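Local coordinates for spike protein P1 (Pseudoalteromonas phage pm2, PDB 2VVE) that serves as the receptor-binding spike at the fivefold vertices of the virion, its C-terminal part recognising the host, at residues L124-K138 and F228-L241. Residues are numbered along the deposited sequence; the frame is centred on the assembly and turned at random.
Sequences LDGVPFSLKARVRHK and FTTFIEVYSDDPLL
Lys132 lies across Tyr235, its CB over one face of the phenol ring and offset toward the rim, a CH-pi contact 4.0 Å from the ring centroid. Tyr235 CG sits between its own backbone N and carbonyl carbon (chi1 66°), which swings the ring back over the neighbouring strand. Beyond CG the lysine chain is extended, its CD passing Tyr235 CE1 and OH, and delivers NZ to Asp237 OD1 at 2.9 Å, on the syn lone pair, in a salt bridge. Ile232, at a bulge in its strand, wedges between two arginines of the same face as Lys132: CG2 packs on Arg134 CD, while CD1 lies over the centre of the Arg136 guanidinium, 3.6 Å above its plane. Asp188 forms salt bridges with both arginines, at Arg134 NE and Arg136 NE.

Strands 129-137 and 229-236 are the central, antiparallel pair of a four-stranded sheet with strand order 1-4-2-3, in keeping with a beta-sandwich of the jelly-roll kind. A classic beta bulge, with Ile232 and Glu233 both facing Arg134, interrupts their pairing. On the buried face, Ala133 CB meets the edge of the Phe231 ring in its plane, 3.7 Å from CD1. Farther along, His137 ND1 donates to Thr229 OG1 (2.9 Å) within the imidazole plane; His137 NE2 is hydrogen-bonded to Tyr175 OH and Thr229 OG1 to Glu208 OE1.

Beyond the strands, Asp238 divides its carboxylate: OD2 accepts from Ser130 N at 2.9 Å, whereas OD1 accepts from Leu240 N, capping the short, weakly bonded helix that follows. Leu241 CD2 then presses on Phe129 CG at 3.5 Å, and Leu240 CD1 touches Val127 CG1.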
ATOM      1  N   LEU A 124     -25.075  -6.807   6.053  1.00 29.40           N
ATOM      2  CA  LEU A 124     -26.414  -6.294   5.671  1.00 27.04           C
ATOM      3  C   LEU A 124     -26.855  -6.735   4.263  1.00 31.92           C
ATOM      4  O   LEU A 124     -27.878  -6.268   3.735  1.00 28.68           O
ATOM      5  CB  LEU A 124     -26.438  -4.762   5.783  1.00 26.28           C
ATOM      6  CG  LEU A 124     -27.713  -3.932   5.535  1.00 38.49           C
ATOM      7  CD1 LEU A 124     -28.683  -4.012   6.710  1.00 48.95           C
ATOM      8  CD2 LEU A 124     -27.385  -2.475   5.223  1.00 58.78           C
ATOM      9  N   ASP A 125     -26.072  -7.623   3.656  1.00 31.11           N
ATOM     10  CA  ASP A 125     -26.362  -8.137   2.319  1.00 30.27           C
ATOM     11  C   ASP A 125     -27.756  -8.761   2.250  1.00 28.45           C
ATOM     12  O   ASP A 125     -28.019  -9.791   2.881  1.00 32.31           O
ATOM     13  CB  ASP A 125     -25.295  -9.154   1.903  1.00 35.22           C
ATOM     14  CG  ASP A 125     -25.506  -9.690   0.498  1.00 42.13           C
ATOM     15  OD1 ASP A 125     -26.387  -9.167  -0.225  1.00 28.91           O
ATOM     16  OD2 ASP A 125     -24.785 -10.639   0.127  1.00 44.73           O
ATOM     17  N   GLY A 126     -28.637  -8.122   1.484  1.00 27.15           N
ATOM     18  CA  GLY A 126     -30.017  -8.574   1.287  1.00 27.16           C
ATOM     19  C   GLY A 126     -30.901  -8.474   2.521  1.00 34.34           C
ATOM     20  O   GLY A 126     -31.906  -9.180   2.627  1.00 33.91           O
ATOM     21  N   VAL A 127     -30.523  -7.609   3.458  1.00 28.52           N
ATOM     22  CA  VAL A 127     -31.304  -7.385   4.680  1.00 32.65           C
ATOM     23  C   VAL A 127     -32.065  -6.056   4.562  1.00 26.88           C
ATOM     24  O   VAL A 127     -31.444  -5.009   4.372  1.00 27.65           O
ATOM     25  CB  VAL A 127     -30.407  -7.370   5.949  1.00 32.35           C
ATOM     26  CG1 VAL A 127     -31.232  -7.029   7.189  1.00 30.79           C
ATOM     27  CG2 VAL A 127     -29.684  -8.708   6.142  1.00 41.27           C
ATOM     28  N   PRO A 128     -33.411  -6.092   4.658  1.00 28.42           N
ATOM     29  CA  PRO A 128     -34.181  -4.846   4.522  1.00 28.53           C
ATOM     30  C   PRO A 128     -33.887  -3.849   5.641  1.00 23.11           C
ATOM     31  O   PRO A 128     -33.699  -4.242   6.804  1.00 24.54           O
ATOM     32  CB  PRO A 128     -35.642  -5.309   4.592  1.00 28.99           C
ATOM     33  CG  PRO A 128     -35.600  -6.813   4.327  1.00 25.18           C
ATOM     34  CD  PRO A 128     -34.282  -7.265   4.874  1.00 35.26           C
ATOM     35  N   PHE A 129     -33.859  -2.567   5.288  1.00 23.55           N
ATOM     36  CA  PHE A 129     -33.597  -1.510   6.256  1.00 23.67           C
ATOM     37  C   PHE A 129     -34.402  -0.258   5.939  1.00 18.50           C
ATOM     38  O   PHE A 129     -34.801  -0.039   4.793  1.00 22.86           O
ATOM     39  CB  PHE A 129     -32.101  -1.186   6.319  1.00 22.16           C
ATOM     40  CG  PHE A 129     -31.550  -0.588   5.051  1.00 21.56           C
ATOM     41  CD1 PHE A 129     -31.538   0.793   4.869  1.00 21.67           C
ATOM     42  CD2 PHE A 129     -31.035  -1.408   4.043  1.00 28.90           C
ATOM     43  CE1 PHE A 129     -31.028   1.359   3.696  1.00 20.10           C
ATOM     44  CE2 PHE A 129     -30.524  -0.858   2.865  1.00 30.02           C
ATOM     45  CZ  PHE A 129     -30.519   0.529   2.690  1.00 35.73           C
ATOM     46  N   SER A 130     -34.651   0.542   6.970  1.00 15.50           N
ATOM     47  CA  SER A 130     -35.401   1.796   6.826  1.00 17.11           C
ATOM     48  C   SER A 130     -34.515   2.935   6.336  1.00 20.83           C
ATOM     49  O   SER A 130     -33.485   3.234   6.940  1.00 19.71           O
ATOM     50  CB  SER A 130     -36.045   2.189   8.159  1.00 20.14           C
ATOM     51  OG  SER A 130     -36.664   3.467   8.070  1.00 26.24           O
ATOM     52  N   LEU A 131     -34.933   3.568   5.240  1.00 14.93           N
ATOM     53  CA  LEU A 131     -34.310   4.796   4.761  1.00 15.33           C
ATOM     54  C   LEU A 131     -35.347   5.907   4.771  1.00 19.43           C
ATOM     55  O   LEU A 131     -36.423   5.778   4.175  1.00 20.75           O
ATOM     56  CB  LEU A 131     -33.731   4.605   3.354  1.00 21.86           C
ATOM     57  CG  LEU A 131     -32.898   5.727   2.717  1.00 17.19           C
ATOM     58  CD1 LEU A 131     -31.669   6.072   3.551  1.00 16.62           C
ATOM     59  CD2 LEU A 131     -32.469   5.332   1.309  1.00 16.96           C
ATOM     60  N   LYS A 132     -35.011   7.001   5.441  1.00 13.58           N
ATOM     61  CA  LYS A 132     -35.952   8.088   5.649  1.00 14.28           C
ATOM     62  C   LYS A 132     -35.419   9.420   5.160  1.00 19.18           C
ATOM     63  O   LYS A 132     -34.212   9.603   5.008  1.00 17.14           O
ATOM     64  CB  LYS A 132     -36.290   8.213   7.132  1.00 17.20           C
ATOM     65  CG  LYS A 132     -37.087   7.056   7.715  1.00 22.03           C
ATOM     66  CD  LYS A 132     -37.269   7.279   9.209  1.00 25.34           C
ATOM     67  CE  LYS A 132     -37.951   6.098   9.893  1.00 21.14           C
ATOM     68  NZ  LYS A 132     -37.961   6.261  11.390  1.00 32.45           N
ATOM     69  N   ALA A 133     -36.334  10.351   4.909  1.00 10.17           N
ATOM     70  CA  ALA A 133     -35.957  11.741   4.697  1.00 15.23           C
ATOM     71  C   ALA A 133     -36.985  12.674   5.305  1.00 16.80           C
ATOM     72  O   ALA A 133     -38.192  12.394   5.265  1.00 19.23           O
ATOM     73  CB  ALA A 133     -35.782  12.042   3.218  1.00 11.36           C
ATOM     74  N   ARG A 134     -36.493  13.778   5.862  1.00 16.05           N
ATOM     75  CA  ARG A 134     -37.319  14.900   6.272  1.00 17.56           C
ATOM     76  C   ARG A 134     -37.460  15.795   5.036  1.00 19.57           C
ATOM     77  O   ARG A 134     -36.470  16.304   4.490  1.00 16.45           O
ATOM     78  CB  ARG A 134     -36.669  15.640   7.455  1.00 17.48           C
ATOM     79  CG  ARG A 134     -37.377  16.921   7.867  1.00 22.15           C
ATOM     80  CD  ARG A 134     -36.682  17.612   9.035  1.00 17.03           C
ATOM     81  NE  ARG A 134     -37.461  18.767   9.474  1.00 28.33           N
ATOM     82  CZ  ARG A 134     -37.260  19.424  10.613  1.00 48.56           C
ATOM     83  NH1 ARG A 134     -38.035  20.456  10.921  1.00 40.29           N
ATOM     84  NH2 ARG A 134     -36.293  19.051  11.444  1.00 43.14           N
ATOM     85  N   VAL A 135     -38.695  15.943   4.569  1.00 19.69           N
ATOM     86  CA  VAL A 135     -38.941  16.522   3.255  1.00 15.10           C
ATOM     87  C   VAL A 135     -39.815  17.766   3.379  1.00 13.50           C
ATOM     88  O   VAL A 135     -40.854  17.747   4.042  1.00 20.71           O
ATOM     89  CB  VAL A 135     -39.581  15.474   2.276  1.00 18.87           C
ATOM     90  CG1 VAL A 135     -39.838  16.086   0.937  1.00 17.66           C
ATOM     91  CG2 VAL A 135     -38.678  14.268   2.097  1.00 12.01           C
ATOM     92  N   ARG A 136     -39.372  18.847   2.747  1.00 13.79           N
ATOM     93  CA  ARG A 136     -40.090  20.111   2.812  1.00 21.35           C
ATOM     94  C   ARG A 136     -40.568  20.522   1.427  1.00 20.41           C
ATOM     95  O   ARG A 136     -39.769  20.740   0.507  1.00 18.44           O
ATOM     96  CB  ARG A 136     -39.207  21.206   3.434  1.00 18.02           C
ATOM     97  CG  ARG A 136     -39.910  22.562   3.602  1.00 21.51           C
ATOM     98  CD  ARG A 136     -39.057  23.529   4.369  1.00 22.32           C
ATOM     99  NE  ARG A 136     -38.740  22.999   5.689  1.00 21.73           N
ATOM    100  CZ  ARG A 136     -37.710  23.397   6.426  1.00 24.90           C
ATOM    101  NH1 ARG A 136     -36.888  24.338   5.974  1.00 19.95           N
ATOM    102  NH2 ARG A 136     -37.501  22.837   7.612  1.00 27.96           N
ATOM    103  N   HIS A 137     -41.881  20.632   1.293  1.00 17.32           N
ATOM    104  CA  HIS A 137     -42.490  21.170   0.086  1.00 15.94           C
ATOM    105  C   HIS A 137     -42.905  22.622   0.318  1.00 14.91           C
ATOM    106  O   HIS A 137     -43.552  22.944   1.314  1.00 20.56           O
ATOM    107  CB  HIS A 137     -43.691  20.314  -0.326  1.00 17.00           C
ATOM    108  CG  HIS A 137     -43.399  18.845  -0.341  1.00 19.35           C
ATOM    109  ND1 HIS A 137     -42.637  18.252  -1.324  1.00 12.59           N
ATOM    110  CD2 HIS A 137     -43.780  17.848   0.495  1.00 15.98           C
ATOM    111  CE1 HIS A 137     -42.550  16.953  -1.087  1.00 21.66           C
ATOM    112  NE2 HIS A 137     -43.241  16.680   0.006  1.00 22.17           N
ATOM    113  N   LYS A 138     -42.499  23.500  -0.588  1.00 20.38           N
ATOM    114  CA  LYS A 138     -42.891  24.912  -0.520  1.00 19.74           C
ATOM    115  C   LYS A 138     -43.139  25.416  -1.933  1.00 23.00           C
ATOM    116  O   LYS A 138     -42.225  25.404  -2.768  1.00 25.81           O
ATOM    117  CB  LYS A 138     -41.805  25.737   0.188  1.00 25.62           C
ATOM    118  CG  LYS A 138     -42.164  27.195   0.455  1.00 25.93           C
ATOM    119  CD  LYS A 138     -41.043  27.881   1.239  1.00 31.94           C
ATOM    120  CE  LYS A 138     -41.423  29.283   1.685  1.00 43.23           C
ATOM    121  NZ  LYS A 138     -41.495  30.242   0.550  1.00 56.55           N
ATOM    122  N   PHE A 228     -40.337  22.158  -6.116  1.00 17.69           N
ATOM    123  CA  PHE A 228     -40.780  22.761  -4.868  1.00 16.30           C
ATOM    124  C   PHE A 228     -40.470  21.861  -3.666  1.00 19.32           C
ATOM    125  O   PHE A 228     -40.999  22.067  -2.579  1.00 21.66           O
ATOM    126  CB  PHE A 228     -42.283  23.039  -4.933  1.00 21.08           C
ATOM    127  CG  PHE A 228     -42.681  23.888  -6.096  1.00 22.39           C
ATOM    128  CD1 PHE A 228     -42.407  25.256  -6.105  1.00 19.12           C
ATOM    129  CD2 PHE A 228     -43.344  23.327  -7.181  1.00 17.67           C
ATOM    130  CE1 PHE A 228     -42.787  26.050  -7.196  1.00 23.88           C
ATOM    131  CE2 PHE A 228     -43.715  24.104  -8.274  1.00 15.24           C
ATOM    132  CZ  PHE A 228     -43.436  25.475  -8.277  1.00 19.77           C
ATOM    133  N   THR A 229     -39.588  20.884  -3.863  1.00 15.09           N
ATOM    134  CA  THR A 229     -39.304  19.868  -2.851  1.00 10.17           C
ATOM    135  C   THR A 229     -37.856  19.948  -2.415  1.00 15.37           C
ATOM    136  O   THR A 229     -36.972  20.026  -3.260  1.00 17.23           O
ATOM    137  CB  THR A 229     -39.612  18.458  -3.427  1.00 13.46           C
ATOM    138  OG1 THR A 229     -41.020  18.371  -3.704  1.00 13.63           O
ATOM    139  CG2 THR A 229     -39.214  17.339  -2.451  1.00 17.62           C
ATOM    140  N   THR A 230     -37.629  19.940  -1.098  1.00 11.81           N
ATOM    141  CA  THR A 230     -36.279  19.938  -0.530  1.00 12.83           C
ATOM    142  C   THR A 230     -36.088  18.785   0.458  1.00 14.31           C
ATOM    143  O   THR A 230     -36.901  18.591   1.379  1.00 17.15           O
ATOM    144  CB  THR A 230     -35.956  21.286   0.182  1.00 18.53           C
ATOM    145  OG1 THR A 230     -36.133  22.376  -0.731  1.00 17.16           O
ATOM    146  CG2 THR A 230     -34.509  21.299   0.730  1.00 16.86           C
ATOM    147  N   PHE A 231     -35.006  18.030   0.276  1.00 14.21           N
ATOM    148  CA  PHE A 231     -34.652  16.953   1.211  1.00 12.73           C
ATOM    149  C   PHE A 231     -33.831  17.511   2.373  1.00 15.92           C
ATOM    150  O   PHE A 231     -32.603  17.438   2.388  1.00 16.14           O
ATOM    151  CB  PHE A 231     -33.922  15.799   0.508  1.00 12.95           C
ATOM    152  CG  PHE A 231     -34.796  15.016  -0.429  1.00 13.94           C
ATOM    153  CD1 PHE A 231     -35.363  13.815  -0.028  1.00 14.55           C
ATOM    154  CD2 PHE A 231     -35.072  15.495  -1.705  1.00 15.22           C
ATOM    155  CE1 PHE A 231     -36.197  13.087  -0.895  1.00 13.77           C
ATOM    156  CE2 PHE A 231     -35.902  14.784  -2.578  1.00 13.96           C
ATOM    157  CZ  PHE A 231     -36.461  13.575  -2.175  1.00 14.93           C
ATOM    158  N   ILE A 232     -34.536  18.088   3.342  1.00 16.25           N
ATOM    159  CA  ILE A 232     -33.915  18.718   4.512  1.00 16.59           C
ATOM    160  C   ILE A 232     -32.858  17.816   5.192  1.00 19.50           C
ATOM    161  O   ILE A 232     -31.736  18.259   5.499  1.00 18.53           O
ATOM    162  CB  ILE A 232     -35.010  19.164   5.523  1.00 15.85           C
ATOM    163  CG1 ILE A 232     -35.937  20.218   4.880  1.00 16.99           C
ATOM    164  CG2 ILE A 232     -34.393  19.663   6.825  1.00 18.24           C
ATOM    165  CD1 ILE A 232     -35.226  21.515   4.480  1.00 22.16           C
ATOM    166  N   GLU A 233     -33.216  16.550   5.394  1.00 18.96           N
ATOM    167  CA  GLU A 233     -32.320  15.571   5.991  1.00 19.57           C
ATOM    168  C   GLU A 233     -32.622  14.190   5.414  1.00 16.11           C
ATOM    169  O   GLU A 233     -33.775  13.812   5.307  1.00 16.31           O
ATOM    170  CB  GLU A 233     -32.520  15.560   7.510  1.00 19.73           C
ATOM    171  CG  GLU A 233     -31.483  14.763   8.286  1.00 26.31           C
ATOM    172  CD  GLU A 233     -31.899  14.512   9.730  1.00 41.75           C
ATOM    173  OE1 GLU A 233     -33.013  14.935  10.132  1.00 42.36           O
ATOM    174  OE2 GLU A 233     -31.109  13.880  10.457  1.00 48.97           O
ATOM    175  N   VAL A 234     -31.585  13.470   4.998  1.00 12.09           N
ATOM    176  CA  VAL A 234     -31.721  12.066   4.607  1.00 14.06           C
ATOM    177  C   VAL A 234     -30.943  11.247   5.642  1.00 12.76           C
ATOM    178  O   VAL A 234     -29.747  11.487   5.874  1.00 15.68           O
ATOM    179  CB  VAL A 234     -31.194  11.786   3.182  1.00 18.76           C
ATOM    180  CG1 VAL A 234     -31.423  10.303   2.812  1.00 15.35           C
ATOM    181  CG2 VAL A 234     -31.865  12.735   2.157  1.00 14.92           C
ATOM    182  N   TYR A 235     -31.622  10.281   6.254  1.00 15.06           N
ATOM    183  CA  TYR A 235     -31.076   9.606   7.440  1.00 13.45           C
ATOM    184  C   TYR A 235     -31.678   8.227   7.633  1.00 18.25           C
ATOM    185  O   TYR A 235     -32.593   7.821   6.916  1.00 18.23           O
ATOM    186  CB  TYR A 235     -31.340  10.464   8.693  1.00 14.76           C
ATOM    187  CG  TYR A 235     -32.806  10.594   9.051  1.00 14.63           C
ATOM    188  CD1 TYR A 235     -33.396   9.739   9.995  1.00 16.49           C
ATOM    189  CD2 TYR A 235     -33.618  11.549   8.430  1.00 13.74           C
ATOM    190  CE1 TYR A 235     -34.744   9.836  10.313  1.00 21.54           C
ATOM    191  CE2 TYR A 235     -34.976  11.651   8.748  1.00 19.51           C
ATOM    192  CZ  TYR A 235     -35.527  10.790   9.692  1.00 19.81           C
ATOM    193  OH  TYR A 235     -36.866  10.884  10.002  1.00 22.71           O
ATOM    194  N   SER A 236     -31.156   7.508   8.622  1.00 16.01           N
ATOM    195  CA  SER A 236     -31.780   6.280   9.070  1.00 18.24           C
ATOM    196  C   SER A 236     -31.592   6.176  10.577  1.00 20.33           C
ATOM    197  O   SER A 236     -30.505   6.450  11.078  1.00 17.69           O
ATOM    198  CB  SER A 236     -31.144   5.077   8.377  1.00 17.62           C
ATOM    199  OG  SER A 236     -31.713   3.856   8.839  1.00 21.54           O
ATOM    200  N   ASP A 237     -32.651   5.800  11.285  1.00 21.35           N
ATOM    201  CA  ASP A 237     -32.528   5.450  12.706  1.00 20.90           C
ATOM    202  C   ASP A 237     -32.707   3.946  12.909  1.00 20.59           C
ATOM    203  O   ASP A 237     -32.854   3.473  14.029  1.00 19.78           O
ATOM    204  CB  ASP A 237     -33.470   6.268  13.591  1.00 25.44           C
ATOM    205  CG  ASP A 237     -34.858   6.405  13.013  1.00 42.76           C
ATOM    206  OD1 ASP A 237     -35.308   5.513  12.260  1.00 38.02           O
ATOM    207  OD2 ASP A 237     -35.502   7.425  13.321  1.00 30.04           O
ATOM    208  N   ASP A 238     -32.669   3.208  11.803  1.00 16.72           N
ATOM    209  CA  ASP A 238     -32.663   1.753  11.829  1.00 18.54           C
ATOM    210  C   ASP A 238     -31.349   1.261  12.451  1.00 14.20           C
ATOM    211  O   ASP A 238     -30.269   1.606  11.960  1.00 16.08           O
ATOM    212  CB  ASP A 238     -32.780   1.223  10.403  1.00 14.87           C
ATOM    213  CG  ASP A 238     -33.037  -0.276  10.344  1.00 22.30           C
ATOM    214  OD1 ASP A 238     -32.425  -1.037  11.121  1.00 25.35           O
ATOM    215  OD2 ASP A 238     -33.852  -0.700   9.504  1.00 26.73           O
ATOM    216  N   PRO A 239     -31.433   0.425  13.511  1.00 16.57           N
ATOM    217  CA  PRO A 239     -30.230  -0.094  14.188  1.00 18.33           C
ATOM    218  C   PRO A 239     -29.219  -0.780  13.254  1.00 21.03           C
ATOM    219  O   PRO A 239     -28.023  -0.840  13.560  1.00 21.40           O
ATOM    220  CB  PRO A 239     -30.798  -1.119  15.183  1.00 26.53           C
ATOM    221  CG  PRO A 239     -32.215  -0.708  15.406  1.00 28.37           C
ATOM    222  CD  PRO A 239     -32.680  -0.056  14.138  1.00 22.15           C
ATOM    223  N   LEU A 240     -29.690  -1.295  12.122  1.00 22.52           N
ATOM    224  CA  LEU A 240     -28.785  -1.892  11.129  1.00 19.96           C
ATOM    225  C   LEU A 240     -27.928  -0.853  10.396  1.00 31.01           C
ATOM    226  O   LEU A 240     -26.908  -1.194   9.800  1.00 30.26           O
ATOM    227  CB  LEU A 240     -29.579  -2.687  10.098  1.00 22.61           C
ATOM    228  CG  LEU A 240     -30.403  -3.883  10.566  1.00 21.73           C
ATOM    229  CD1 LEU A 240     -31.493  -4.182   9.530  1.00 23.07           C
ATOM    230  CD2 LEU A 240     -29.511  -5.098  10.826  1.00 29.90           C
ATOM    231  N   LEU A 241     -28.364   0.406  10.407  1.00 23.86           N
ATOM    232  CA  LEU A 241     -27.673   1.463   9.667  1.00 20.44           C
ATOM    233  C   LEU A 241     -26.989   2.460  10.580  1.00 23.40           C
ATOM    234  O   LEU A 241     -26.045   3.143  10.168  1.00 19.07           O
ATOM    235  CB  LEU A 241     -28.640   2.201   8.736  1.00 21.37           C
ATOM    236  CG  LEU A 241     -28.810   1.662   7.311  1.00 22.76           C
ATOM    237  CD1 LEU A 241     -27.603   1.985   6.447  1.00 35.71           C
ATOM    238  CD2 LEU A 241     -29.052   0.163   7.322  1.00 31.71           C
TER
HETATM  239  O   HOH W   1     -34.854  -3.180   9.337  1.00 30.61           O
HETATM  240  O   HOH W   2     -34.839   4.876   9.746  1.00 27.26           O
HETATM  241  O   HOH W   3     -33.574  17.586  10.479  1.00 40.46           O
HETATM  242  O   HOH W   4     -38.751  23.091  -0.622  1.00 19.03           O